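Side-chain contacts in sulfite reductase [ferredoxin] (Mycobacterium tuberculosis, PDB 1ZJ8), which reduces sulfite to sulfide with electrons from ferredoxin, using a siroheme and a [4Fe-4S] cluster, probably for the synthesis of sulfur-containing amino acids and cofactors: residues Ile65-Leu70 with Asn96-Glu101; Leu250-Gly255 with Ala282-Val287; Arg289-Arg294 with Thr320-Arg325; Asp404-Leu409 with Leu414-Ser419; Ser461-Pro466 with Arg538-Phe543. All coordinates share one frame; numbering follows the deposited sequence.

Contact 1 (Ile65-Leu70 with Asn96-Glu101)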
# COMPACT_ATOMS: atom_id res chain seq x y z
N ILE A 65 7.50 -19.52 21.13
CA ILE A 65 6.34 -19.20 20.31
C ILE A 65 5.84 -20.39 19.49
O ILE A 65 6.60 -21.00 18.73
CB ILE A 65 6.61 -17.97 19.37
CG1 ILE A 65 7.15 -16.77 20.18
CG2 ILE A 65 5.31 -17.56 18.64
CD1 ILE A 65 7.78 -15.67 19.33
N ASP A 66 4.57 -20.73 19.68
CA ASP A 66 3.91 -21.76 18.88
C ASP A 66 3.93 -21.38 17.41
O ASP A 66 3.68 -20.23 17.06
CB ASP A 66 2.45 -21.95 19.31
CG ASP A 66 2.16 -23.36 19.78
OD1 ASP A 66 2.57 -24.32 19.09
OD2 ASP A 66 1.49 -23.50 20.84
N LYS A 67 4.21 -22.35 16.55
CA LYS A 67 4.39 -22.06 15.14
C LYS A 67 3.11 -21.56 14.46
O LYS A 67 3.20 -20.83 13.48
CB LYS A 67 5.03 -23.25 14.41
CG LYS A 67 6.55 -23.27 14.66
CD LYS A 67 7.19 -24.64 14.43
CE LYS A 67 8.66 -24.58 14.80
NZ LYS A 67 9.35 -25.86 14.50
N THR A 68 1.94 -21.91 15.00
CA THR A 68 0.67 -21.39 14.47
C THR A 68 0.41 -19.94 14.94
O THR A 68 -0.19 -19.14 14.22
CB THR A 68 -0.50 -22.32 14.83
OG1 THR A 68 -0.47 -22.63 16.23
CG2 THR A 68 -0.40 -23.61 14.00
N ASP A 69 0.86 -19.61 16.15
CA ASP A 69 0.90 -18.21 16.59
C ASP A 69 1.92 -17.42 15.77
O ASP A 69 1.57 -16.39 15.18
CB ASP A 69 1.22 -18.12 18.08
CG ASP A 69 0.07 -18.55 18.94
OD1 ASP A 69 -1.00 -18.89 18.39
OD2 ASP A 69 0.24 -18.55 20.18
N LEU A 70 3.16 -17.92 15.73
CA LEU A 70 4.28 -17.28 15.02
C LEU A 70 3.96 -16.96 13.57
O LEU A 70 4.11 -15.82 13.15
CB LEU A 70 5.54 -18.17 15.05
CG LEU A 70 6.79 -17.70 14.28
CD1 LEU A 70 7.24 -16.32 14.72
CD2 LEU A 70 7.92 -18.70 14.47
N ASN A 96 11.33 -23.95 2.35
CA ASN A 96 12.52 -23.52 3.14
C ASN A 96 12.21 -22.64 4.37
O ASN A 96 13.12 -22.09 4.98
CB ASN A 96 13.52 -22.77 2.25
CG ASN A 96 14.32 -23.69 1.33
OD1 ASN A 96 14.91 -24.68 1.77
ND2 ASN A 96 14.37 -23.35 0.05
N ILE A 97 10.93 -22.53 4.72
CA ILE A 97 10.47 -21.62 5.79
C ILE A 97 11.39 -21.56 6.99
O ILE A 97 11.78 -20.48 7.41
CB ILE A 97 9.05 -21.99 6.40
CG1 ILE A 97 8.50 -23.34 5.85
CG2 ILE A 97 8.08 -20.78 6.23
CD1 ILE A 97 8.11 -24.37 6.93
N ASP A 98 11.71 -22.72 7.56
CA ASP A 98 12.47 -22.80 8.82
C ASP A 98 13.84 -22.12 8.74
O ASP A 98 14.30 -21.55 9.73
CB ASP A 98 12.66 -24.26 9.25
CG ASP A 98 11.37 -24.91 9.72
OD1 ASP A 98 11.26 -25.18 10.94
OD2 ASP A 98 10.48 -25.16 8.88
N LYS A 99 14.46 -22.19 7.56
CA LYS A 99 15.75 -21.50 7.30
C LYS A 99 15.58 -19.99 7.15
O LYS A 99 16.32 -19.21 7.76
CB LYS A 99 16.41 -22.01 6.01
CG LYS A 99 17.18 -23.31 6.15
CD LYS A 99 18.43 -23.12 7.01
CE LYS A 99 19.23 -24.42 7.13
NZ LYS A 99 20.46 -24.22 7.94
N LEU A 100 14.62 -19.60 6.31
CA LEU A 100 14.36 -18.20 5.99
C LEU A 100 13.74 -17.40 7.14
O LEU A 100 13.77 -16.17 7.13
CB LEU A 100 13.46 -18.11 4.77
CG LEU A 100 14.06 -18.66 3.48
CD1 LEU A 100 12.97 -18.90 2.45
CD2 LEU A 100 15.14 -17.72 2.95
N GLU A 101 13.19 -18.09 8.13
CA GLU A 101 12.53 -17.46 9.27
C GLU A 101 13.53 -17.05 10.35
O GLU A 101 14.01 -17.90 11.10
CB GLU A 101 11.52 -18.46 9.85
CG GLU A 101 10.65 -17.94 10.96
CD GLU A 101 9.25 -18.52 10.89
OE1 GLU A 101 8.86 -19.30 11.80
OE2 GLU A 101 8.55 -18.22 9.88

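Contact 2 (Leu250-Gly255 with Ala282-Val287)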
# COMPACT_ATOMS: atom_id res chain seq x y z
N LEU A 250 -20.41 9.68 -1.78
CA LEU A 250 -19.37 8.75 -2.17
C LEU A 250 -19.85 7.67 -3.13
O LEU A 250 -20.81 6.97 -2.86
CB LEU A 250 -18.73 8.13 -0.91
CG LEU A 250 -17.96 9.19 -0.11
CD1 LEU A 250 -18.84 9.93 0.92
CD2 LEU A 250 -16.77 8.57 0.58
N ASP A 251 -19.16 7.57 -4.27
CA ASP A 251 -19.43 6.51 -5.24
C ASP A 251 -18.74 5.21 -4.79
O ASP A 251 -17.60 5.23 -4.33
CB ASP A 251 -18.98 6.99 -6.64
CG ASP A 251 -19.03 5.89 -7.68
OD1 ASP A 251 -19.83 4.94 -7.51
OD2 ASP A 251 -18.25 5.98 -8.66
N LEU A 252 -19.44 4.09 -4.91
CA LEU A 252 -18.97 2.82 -4.36
C LEU A 252 -18.32 1.98 -5.43
O LEU A 252 -18.92 1.74 -6.48
CB LEU A 252 -20.13 2.05 -3.72
CG LEU A 252 -19.86 0.65 -3.16
CD1 LEU A 252 -18.67 0.64 -2.23
CD2 LEU A 252 -21.08 0.09 -2.44
N TRP A 253 -17.09 1.55 -5.16
CA TRP A 253 -16.34 0.64 -6.00
C TRP A 253 -16.05 -0.63 -5.21
O TRP A 253 -15.86 -0.59 -3.98
CB TRP A 253 -15.03 1.28 -6.43
CG TRP A 253 -15.16 2.41 -7.41
CD1 TRP A 253 -15.85 3.54 -7.24
CD2 TRP A 253 -14.55 2.49 -8.71
NE1 TRP A 253 -15.74 4.34 -8.36
CE2 TRP A 253 -14.93 3.73 -9.27
CE3 TRP A 253 -13.73 1.64 -9.46
CZ2 TRP A 253 -14.54 4.15 -10.54
CZ3 TRP A 253 -13.32 2.06 -10.73
CH2 TRP A 253 -13.73 3.31 -11.25
N VAL A 254 -15.98 -1.76 -5.92
CA VAL A 254 -15.74 -3.06 -5.32
C VAL A 254 -14.96 -3.96 -6.29
O VAL A 254 -15.09 -3.80 -7.53
CB VAL A 254 -17.11 -3.68 -4.91
CG1 VAL A 254 -17.16 -5.19 -5.14
CG2 VAL A 254 -17.44 -3.36 -3.44
N GLY A 255 -14.16 -4.88 -5.74
CA GLY A 255 -13.60 -6.02 -6.51
C GLY A 255 -12.15 -5.94 -7.01
O GLY A 255 -11.81 -6.58 -8.00
N ALA A 282 -19.72 -2.00 6.17
CA ALA A 282 -19.94 -3.21 6.96
C ALA A 282 -20.64 -4.29 6.12
O ALA A 282 -20.26 -5.46 6.15
CB ALA A 282 -20.72 -2.90 8.21
N ALA A 283 -21.63 -3.88 5.35
CA ALA A 283 -22.41 -4.80 4.55
C ALA A 283 -21.57 -5.46 3.45
O ALA A 283 -21.70 -6.67 3.18
CB ALA A 283 -23.57 -4.06 3.94
N VAL A 284 -20.70 -4.68 2.82
CA VAL A 284 -19.81 -5.23 1.79
C VAL A 284 -18.84 -6.24 2.43
O VAL A 284 -18.67 -7.37 1.93
CB VAL A 284 -19.00 -4.12 1.07
CG1 VAL A 284 -17.92 -4.73 0.18
CG2 VAL A 284 -19.93 -3.21 0.24
N THR A 285 -18.22 -5.83 3.53
CA THR A 285 -17.32 -6.70 4.26
C THR A 285 -18.03 -7.98 4.71
O THR A 285 -17.42 -9.05 4.74
CB THR A 285 -16.73 -5.98 5.48
OG1 THR A 285 -16.24 -4.70 5.08
CG2 THR A 285 -15.59 -6.80 6.09
N SER A 286 -19.32 -7.85 5.05
CA SER A 286 -20.13 -8.99 5.51
C SER A 286 -20.40 -9.98 4.39
O SER A 286 -20.35 -11.19 4.59
CB SER A 286 -21.44 -8.50 6.11
OG SER A 286 -21.18 -7.60 7.19
N VAL A 287 -20.64 -9.47 3.19
CA VAL A 287 -20.78 -10.35 2.04
C VAL A 287 -19.48 -11.12 1.82
O VAL A 287 -19.50 -12.33 1.63
CB VAL A 287 -21.12 -9.60 0.75
CG1 VAL A 287 -21.23 -10.60 -0.42
CG2 VAL A 287 -22.40 -8.78 0.94

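Contact 3 (Arg289-Arg294 with Thr320-Arg325)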
# COMPACT_ATOMS: atom_id res chain seq x y z
N ARG A 289 -17.16 -11.95 4.00
CA ARG A 289 -17.03 -12.97 5.05
C ARG A 289 -17.91 -14.18 4.75
O ARG A 289 -17.46 -15.33 4.83
CB ARG A 289 -17.37 -12.40 6.43
CG ARG A 289 -17.34 -13.42 7.60
CD ARG A 289 -18.08 -12.91 8.85
NE ARG A 289 -19.39 -12.38 8.48
CZ ARG A 289 -20.16 -11.60 9.23
NH1 ARG A 289 -19.77 -11.22 10.45
NH2 ARG A 289 -21.33 -11.18 8.75
N ASP A 290 -19.16 -13.92 4.36
CA ASP A 290 -20.16 -14.99 4.23
C ASP A 290 -20.10 -15.75 2.88
O ASP A 290 -20.35 -16.96 2.83
CB ASP A 290 -21.56 -14.40 4.52
CG ASP A 290 -21.69 -13.84 5.97
OD1 ASP A 290 -21.00 -14.32 6.88
OD2 ASP A 290 -22.49 -12.91 6.20
N TYR A 291 -19.74 -15.06 1.80
CA TYR A 291 -19.75 -15.65 0.45
C TYR A 291 -18.38 -15.73 -0.25
O TYR A 291 -18.26 -16.31 -1.35
CB TYR A 291 -20.71 -14.87 -0.45
CG TYR A 291 -22.20 -15.05 -0.17
CD1 TYR A 291 -22.82 -14.38 0.90
CD2 TYR A 291 -23.00 -15.85 -1.01
CE1 TYR A 291 -24.20 -14.53 1.14
CE2 TYR A 291 -24.36 -16.00 -0.79
CZ TYR A 291 -24.95 -15.35 0.28
OH TYR A 291 -26.30 -15.51 0.49
N GLY A 292 -17.34 -15.14 0.34
CA GLY A 292 -15.99 -15.28 -0.20
C GLY A 292 -15.48 -16.71 -0.11
O GLY A 292 -15.79 -17.44 0.82
N TYR A 293 -14.67 -17.10 -1.09
CA TYR A 293 -14.13 -18.46 -1.17
C TYR A 293 -13.10 -18.72 -0.08
O TYR A 293 -12.31 -17.83 0.25
CB TYR A 293 -13.53 -18.70 -2.56
CG TYR A 293 -14.46 -18.37 -3.71
CD1 TYR A 293 -15.84 -18.58 -3.61
CD2 TYR A 293 -13.97 -17.87 -4.91
CE1 TYR A 293 -16.70 -18.29 -4.67
CE2 TYR A 293 -14.84 -17.60 -5.99
CZ TYR A 293 -16.20 -17.81 -5.86
OH TYR A 293 -17.07 -17.53 -6.91
N ARG A 294 -13.12 -19.92 0.50
CA ARG A 294 -12.20 -20.29 1.61
C ARG A 294 -11.58 -21.69 1.39
O ARG A 294 -11.30 -22.43 2.35
CB ARG A 294 -12.93 -20.19 2.97
CG ARG A 294 -13.66 -18.84 3.21
CD ARG A 294 -14.49 -18.84 4.49
NE ARG A 294 -13.72 -18.39 5.65
CZ ARG A 294 -13.98 -17.31 6.39
NH1 ARG A 294 -15.03 -16.52 6.13
NH2 ARG A 294 -13.20 -17.02 7.43
N THR A 320 -30.39 -6.87 -0.53
CA THR A 320 -31.51 -7.68 -0.05
C THR A 320 -31.17 -8.54 1.17
O THR A 320 -32.02 -8.72 2.03
CB THR A 320 -32.09 -8.58 -1.15
OG1 THR A 320 -31.07 -9.49 -1.62
CG2 THR A 320 -32.63 -7.72 -2.30
N GLU A 321 -29.96 -9.05 1.25
CA GLU A 321 -29.61 -9.91 2.37
C GLU A 321 -29.01 -9.14 3.54
O GLU A 321 -29.22 -9.52 4.68
CB GLU A 321 -28.67 -11.03 1.92
CG GLU A 321 -29.19 -11.79 0.70
CD GLU A 321 -28.40 -13.04 0.41
OE1 GLU A 321 -27.77 -13.58 1.35
OE2 GLU A 321 -28.42 -13.49 -0.76
N TYR A 322 -28.27 -8.06 3.27
CA TYR A 322 -27.53 -7.35 4.35
C TYR A 322 -28.07 -5.94 4.70
O TYR A 322 -28.30 -5.66 5.87
CB TYR A 322 -26.02 -7.35 4.04
CG TYR A 322 -25.43 -8.74 4.12
CD1 TYR A 322 -25.47 -9.60 3.02
CD2 TYR A 322 -24.89 -9.23 5.31
CE1 TYR A 322 -24.96 -10.88 3.09
CE2 TYR A 322 -24.37 -10.52 5.40
CZ TYR A 322 -24.42 -11.34 4.29
OH TYR A 322 -23.91 -12.62 4.35
N LEU A 323 -28.29 -5.07 3.70
CA LEU A 323 -28.81 -3.72 3.98
C LEU A 323 -30.32 -3.71 4.21
O LEU A 323 -30.84 -2.82 4.88
CB LEU A 323 -28.49 -2.74 2.84
CG LEU A 323 -27.03 -2.34 2.63
CD1 LEU A 323 -26.87 -1.52 1.36
CD2 LEU A 323 -26.46 -1.58 3.83
N LYS A 324 -31.01 -4.70 3.63
CA LYS A 324 -32.47 -4.73 3.56
C LYS A 324 -33.03 -3.45 2.93
O LYS A 324 -34.10 -3.00 3.31
CB LYS A 324 -33.11 -4.95 4.93
CG LYS A 324 -32.44 -5.98 5.82
CD LYS A 324 -32.49 -7.39 5.24
CE LYS A 324 -32.46 -8.44 6.37
NZ LYS A 324 -31.42 -8.18 7.39
N ARG A 325 -32.31 -2.85 1.99
CA ARG A 325 -32.81 -1.66 1.29
C ARG A 325 -32.04 -1.37 -0.01
O ARG A 325 -30.90 -1.80 -0.16
CB ARG A 325 -32.73 -0.43 2.19
CG ARG A 325 -31.34 0.16 2.25
CD ARG A 325 -31.14 1.07 3.44
NE ARG A 325 -29.74 1.46 3.55
CZ ARG A 325 -29.13 2.35 2.76
NH1 ARG A 325 -29.79 2.97 1.78
NH2 ARG A 325 -27.85 2.62 2.96

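Contact 4 (Asp404-Leu409 with Leu414-Ser419)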
# COMPACT_ATOMS: atom_id res chain seq x y z
N ASP A 404 11.82 28.15 5.62
CA ASP A 404 12.65 27.48 6.64
C ASP A 404 12.34 26.00 6.75
O ASP A 404 13.26 25.18 6.71
CB ASP A 404 12.56 28.18 7.99
CG ASP A 404 13.31 29.51 8.00
OD1 ASP A 404 14.21 29.74 7.15
OD2 ASP A 404 13.00 30.35 8.87
N LEU A 405 11.06 25.64 6.85
CA LEU A 405 10.65 24.23 6.82
C LEU A 405 11.23 23.47 5.60
O LEU A 405 11.90 22.46 5.73
CB LEU A 405 9.13 24.11 6.80
CG LEU A 405 8.63 22.68 6.98
CD1 LEU A 405 9.04 22.19 8.35
CD2 LEU A 405 7.13 22.58 6.84
N ILE A 406 10.97 23.98 4.39
CA ILE A 406 11.47 23.34 3.17
C ILE A 406 12.99 23.02 3.30
O ILE A 406 13.43 21.93 2.96
CB ILE A 406 11.26 24.22 1.88
CG1 ILE A 406 9.79 24.68 1.71
CG2 ILE A 406 11.78 23.51 0.62
CD1 ILE A 406 8.82 23.60 1.36
N ALA A 407 13.76 23.99 3.79
CA ALA A 407 15.21 23.83 3.87
C ALA A 407 15.58 22.73 4.87
O ALA A 407 16.35 21.81 4.56
CB ALA A 407 15.89 25.14 4.23
N GLY A 408 15.01 22.80 6.06
CA GLY A 408 15.17 21.73 7.03
C GLY A 408 14.88 20.35 6.48
O GLY A 408 15.62 19.40 6.75
N LEU A 409 13.80 20.23 5.70
CA LEU A 409 13.37 18.98 5.12
C LEU A 409 14.38 18.47 4.11
O LEU A 409 14.70 17.29 4.07
CB LEU A 409 12.00 19.16 4.46
CG LEU A 409 10.81 19.31 5.41
CD1 LEU A 409 9.58 19.70 4.64
CD2 LEU A 409 10.52 18.04 6.16
N LEU A 414 14.55 14.94 2.42
CA LEU A 414 13.13 14.89 2.06
C LEU A 414 12.77 16.09 1.19
O LEU A 414 12.50 17.19 1.69
CB LEU A 414 12.27 14.83 3.32
CG LEU A 414 12.46 13.58 4.18
CD1 LEU A 414 11.84 13.76 5.57
CD2 LEU A 414 11.86 12.39 3.48
N GLN A 415 12.75 15.87 -0.13
CA GLN A 415 12.68 16.95 -1.11
C GLN A 415 11.25 17.24 -1.45
O GLN A 415 10.51 16.33 -1.73
CB GLN A 415 13.44 16.56 -2.39
CG GLN A 415 14.83 16.00 -2.10
CD GLN A 415 15.67 15.74 -3.34
OE1 GLN A 415 15.16 15.62 -4.47
NE2 GLN A 415 16.98 15.63 -3.14
N SER A 416 10.88 18.52 -1.40
CA SER A 416 9.58 18.97 -1.88
C SER A 416 9.61 19.28 -3.38
O SER A 416 8.57 19.41 -4.04
CB SER A 416 9.14 20.18 -1.09
OG SER A 416 10.20 21.09 -1.00
N ARG A 417 10.83 19.40 -3.91
CA ARG A 417 11.05 19.55 -5.35
C ARG A 417 11.98 18.46 -5.84
O ARG A 417 13.14 18.72 -6.19
CB ARG A 417 11.65 20.91 -5.68
CG ARG A 417 10.76 22.13 -5.40
CD ARG A 417 11.64 23.36 -5.55
NE ARG A 417 11.06 24.65 -5.16
CZ ARG A 417 11.75 25.81 -5.20
NH1 ARG A 417 13.03 25.81 -5.60
NH2 ARG A 417 11.19 26.96 -4.84
N PRO A 418 11.50 17.22 -5.87
CA PRO A 418 12.36 16.16 -6.35
C PRO A 418 12.40 16.10 -7.86
O PRO A 418 11.55 16.66 -8.53
CB PRO A 418 11.70 14.90 -5.81
CG PRO A 418 10.24 15.26 -5.80
CD PRO A 418 10.16 16.72 -5.49
N SER A 419 13.39 15.39 -8.38
CA SER A 419 13.43 15.02 -9.78
C SER A 419 12.28 14.06 -10.05
O SER A 419 11.76 13.44 -9.13
CB SER A 419 14.77 14.35 -10.13
OG SER A 419 14.81 13.01 -9.66

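Contact 5 (Ser461-Pro466 with Arg538-Phe543)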
# COMPACT_ATOMS: atom_id res chain seq x y z
N SER A 461 15.24 18.24 -19.65
CA SER A 461 14.57 19.35 -20.32
C SER A 461 13.28 18.93 -21.06
O SER A 461 12.24 19.61 -20.96
CB SER A 461 15.57 19.99 -21.31
OG SER A 461 16.30 19.00 -22.04
N GLN A 462 13.34 17.81 -21.79
CA GLN A 462 12.23 17.32 -22.62
C GLN A 462 11.09 16.65 -21.85
O GLN A 462 9.99 16.47 -22.38
CB GLN A 462 12.74 16.30 -23.65
CG GLN A 462 13.34 16.90 -24.91
CD GLN A 462 14.83 17.06 -24.81
OE1 GLN A 462 15.58 16.23 -25.33
NE2 GLN A 462 15.28 18.11 -24.12
N LEU A 463 11.36 16.24 -20.62
CA LEU A 463 10.44 15.33 -19.95
C LEU A 463 9.31 16.07 -19.26
O LEU A 463 9.19 16.10 -18.03
CB LEU A 463 11.16 14.38 -18.99
CG LEU A 463 11.69 13.13 -19.70
CD1 LEU A 463 12.42 12.23 -18.71
CD2 LEU A 463 10.56 12.38 -20.38
N ASP A 464 8.45 16.63 -20.10
CA ASP A 464 7.24 17.34 -19.65
C ASP A 464 6.21 16.41 -19.01
O ASP A 464 5.20 16.88 -18.50
CB ASP A 464 6.58 18.07 -20.84
CG ASP A 464 6.23 17.12 -22.01
OD1 ASP A 464 5.74 16.00 -21.74
OD2 ASP A 464 6.45 17.49 -23.19
N VAL A 465 6.45 15.10 -19.07
CA VAL A 465 5.48 14.12 -18.62
C VAL A 465 6.21 13.08 -17.76
O VAL A 465 7.31 12.65 -18.12
CB VAL A 465 4.71 13.52 -19.86
CG1 VAL A 465 5.44 12.31 -20.47
CG2 VAL A 465 3.25 13.18 -19.53
N PRO A 466 5.61 12.67 -16.64
CA PRO A 466 6.30 11.81 -15.66
C PRO A 466 6.26 10.32 -16.01
O PRO A 466 5.20 9.84 -16.43
CB PRO A 466 5.46 12.00 -14.40
CG PRO A 466 4.05 12.22 -14.92
CD PRO A 466 4.21 12.94 -16.24
N ARG A 538 18.02 3.34 -21.85
CA ARG A 538 17.80 2.93 -23.23
C ARG A 538 16.37 3.26 -23.64
O ARG A 538 16.15 4.03 -24.57
CB ARG A 538 18.08 1.43 -23.37
CG ARG A 538 17.99 0.85 -24.78
CD ARG A 538 18.75 -0.48 -24.86
NE ARG A 538 18.28 -1.50 -23.91
CZ ARG A 538 18.98 -2.01 -22.88
NH1 ARG A 538 20.21 -1.59 -22.56
NH2 ARG A 538 18.43 -2.94 -22.11
N VAL A 539 15.40 2.71 -22.90
CA VAL A 539 13.99 2.79 -23.29
C VAL A 539 13.43 4.21 -23.26
O VAL A 539 12.65 4.60 -24.12
CB VAL A 539 13.10 1.86 -22.41
CG1 VAL A 539 12.72 2.51 -21.08
CG2 VAL A 539 11.84 1.46 -23.16
N VAL A 540 13.87 4.98 -22.28
CA VAL A 540 13.38 6.34 -22.12
C VAL A 540 13.97 7.23 -23.21
O VAL A 540 13.33 8.15 -23.68
CB VAL A 540 13.70 6.90 -20.70
CG1 VAL A 540 13.44 8.39 -20.61
CG2 VAL A 540 12.89 6.15 -19.62
N ARG A 541 15.20 6.95 -23.63
CA ARG A 541 15.78 7.66 -24.74
C ARG A 541 15.07 7.31 -26.05
O ARG A 541 14.78 8.21 -26.83
CB ARG A 541 17.28 7.37 -24.82
CG ARG A 541 18.02 7.96 -23.64
CD ARG A 541 19.52 7.91 -23.84
NE ARG A 541 20.19 8.46 -22.68
CZ ARG A 541 20.18 9.75 -22.37
NH1 ARG A 541 19.58 10.63 -23.16
NH2 ARG A 541 20.80 10.17 -21.27
N ASN A 542 14.79 6.02 -26.28
CA ASN A 542 13.96 5.58 -27.40
C ASN A 542 12.59 6.26 -27.34
O ASN A 542 12.01 6.63 -28.38
CB ASN A 542 13.76 4.06 -27.38
CG ASN A 542 15.00 3.28 -27.79
OD1 ASN A 542 16.08 3.85 -28.00
ND2 ASN A 542 14.86 1.96 -27.90
N PHE A 543 12.07 6.45 -26.13
CA PHE A 543 10.80 7.14 -25.97
C PHE A 543 10.88 8.56 -26.50
O PHE A 543 9.99 8.99 -27.21
CB PHE A 543 10.29 7.13 -24.52
CG PHE A 543 9.07 7.99 -24.30
CD1 PHE A 543 7.89 7.73 -24.95
CD2 PHE A 543 9.10 9.06 -23.42
CE1 PHE A 543 6.76 8.52 -24.75
CE2 PHE A 543 7.97 9.86 -23.22
CZ PHE A 543 6.80 9.58 -23.89

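Contact 1 (Ile65-Leu70 with Asn96-Glu101)
K67 and D98 face each other across the gap between helix 67-73 and the short helix 97-100, and the backbones stay well apart: the CA atoms of K67 and D98 are 10.3 Å from each other. Take K67 outward from its CB, which already heads toward the other helix. CG lies beside the backbone N (chi1 -79°), and CD and CE carry the extended chain outward. The tip does arrive: NZ comes to 4.1 Å from OD1 of D98. That is too long for a salt bridge, so what joins the two is a loose attraction of opposite charges at the protein surface, with the lysine chain crossing the aspartate at about a right angle. Deeper in, L70 and E101 approach from opposite directions. The modelled closeness of the leucine methyl to the carboxylate is doubtful and carries no weight. R71, next door to L70, makes the firmer link: it salt-bridges OE1 of E101 and also touches D98. L70 packs on T81 and F105 as well. Two short helices thus lie side by side, joined only loosely. Residues 97-101 belong to a ferredoxin-like half domain, and the contact places helix 67-73 and the turn into strand 101-102 beside strands 79-83 and 104-109, neighbours in an antiparallel sheet, with the E101 side chain about 9 Å from the siroheme.

Contact 2 (Leu250-Gly255 with Ala282-Val287)
This is apolar helix-on-sheet packing: helix 277-291 lies against one face of the mixed sheet at strand 249-254, and V284 is the residue of 282-287 that reaches the strand. Its two methyls divide the work. CG1, anti to the backbone N (chi1 170°), comes to 3.9 Å from CG2 of V254, the two valines sliding past each other in opposite directions. CG2 of V284 stands 4.4 Å from CD2 of L252, a looser touch. L252 and V254 are two apart on the strand and so project to the same side, while W253 between them turns to the other face, where its NE1 donates to OD2 of D251, 3.0 Å away. That carboxylate is also salt-bridged to R267 on the next strand. V268 packs on both L252 and V254, and L318 of helix 311-323 covers V284. No hydrogen bond crosses the interface, so helix and strand are held here by dispersion and the exclusion of water, and by shape rather than by direction.

Contact 3 (Arg289-Arg294 with Thr320-Arg325)
Two helix ends meet here, the tail of 277-291 at D290 and Y291 and the tail of 311-323, wound as a wider pi-type turn, with the CA atoms of D290 and Y322 10.6 Å apart. Long side chains span that gap. The hydroxyl of Y322 donates to D290, OH to OD2 measuring 2.4 Å in the model, very short but not to be pressed at this resolution. The carboxylate lies at the edge of the Y322 ring, their planes only 22° apart, so it continues the ring almost flat. Beside this pair, the OH of Y291 donates to OE1 of E321 at 2.6 Å, on the syn lone pair, and here ring and carboxylate are turned 65° against each other. The tyrosines also touch: OH of Y322 sits in the plane of the Y291 ring, 3.7 Å from CE1 of Y291. Within its own segment R289 grips D290 side-on. Its NE is salt-bridged to OD1 at 3.0 Å from above the carboxylate plane, and NH2 reaches OD2 at 3.3 Å on the syn side. Y322 rests on S286 and V287, and Y291 meets W309 with steeply inclined planes. Each tyrosine hydroxyl is thus spent on a carboxylate of the opposite helix. For D290, the R289 pair would probably favour the ionised form and help to hold the carboxylate's rotation.

Contact 4 (Asp404-Leu409 with Leu414-Ser419)
As helix 399-411 runs out, the chain turns and passes alongside its last turns before leaving at R417. The CA atoms of L409 and L414 lie 5.1 Å apart, those of I406 and S416 6.9 Å. The backbone N of L414 donates to O of L409 at 2.9 Å, with an N-H...O angle of 154°. That bond ties the irregular segment 414-419 to the last turns of the helix. The two leucines sit close beside it, CB of L409 4.5 Å from CB of L414, and both reach V357 on strand 353-357, with L414 also packing on I368 and V372 of helix 366-379. One turn back along the helix, I406 places CG2 3.3 Å from OG of S416; CD1 of I406 is 3.7 Å from the same oxygen. The serine torsion (chi1 47°) brings OG between its own backbone N and carbonyl carbon, facing the isoleucine. Across the contact that hydroxyl meets methyls, not a polar partner. The chemistry is therefore uneven: a single backbone hydrogen bond sets the turn, and van der Waals contact does the rest.

Contact 5 (Ser461-Pro466 with Arg538-Phe543)
The odd feature here is the backbone under L463, the residue that reaches V540: it is the centre of an inverse gamma turn, closed by D464 N donating to O of Q462 at 2.8 Å. The tight bend sits in the loop between helix 457-460 and strand 469-472 and faces helix 532-545, the CA atoms of L463 and V540 being 9.7 Å apart. L463 does not start out aimed at the helix, but its chain is extended past CG (chi2 180°), and this carries CD1 to 4.4 Å from CG1 of V540. The other methyl, CD2 of L463, hangs 4.6 Å from CE2 of F543. Just past the turn V465 does point at the helix, and its CG1 comes up to the edge of the phenyl ring, near the ring plane, 4.5 Å from CE2 of F543. V540 and F543 are three residues apart and so look out from one side of the helix; F543 swings its ring toward the loop with CG anti to the backbone N (chi1 173°). W421 packs on both L463 and V540, and F553 meets F543 edge-to-face. Around this oily patch the charges pair with their own partners, D464 with R547 and R541 with D458. No polar bond crosses between the two segments; buried hydrocarbon at easy van der Waals distance is what joins this loop to the helix.

Overall arrangement
The contacts follow one another along the chain, each closing before the next opens. Contacts 2 and 3 belong together: their centres are 10 Å apart, both use helix 277-291 of the first 4Fe-4S domain, and they touch where S286 CB packs 3.6 Å from Y322 CD2. The helix packs on the sheet through V284 and on helix 311-323 along its length from A283 to Y291. Contact 1 stands alone, its centre 34 Å from that of contact 3, near the siroheme. Contacts 4 and 5, with centres 25 Å apart, do not touch; contact 4 lies across the chain's centre from contacts 2 and 3. Contacts 2 to 5 are packing away from the cofactor sites: helix on sheet, helix end on helix end, and loop on helix.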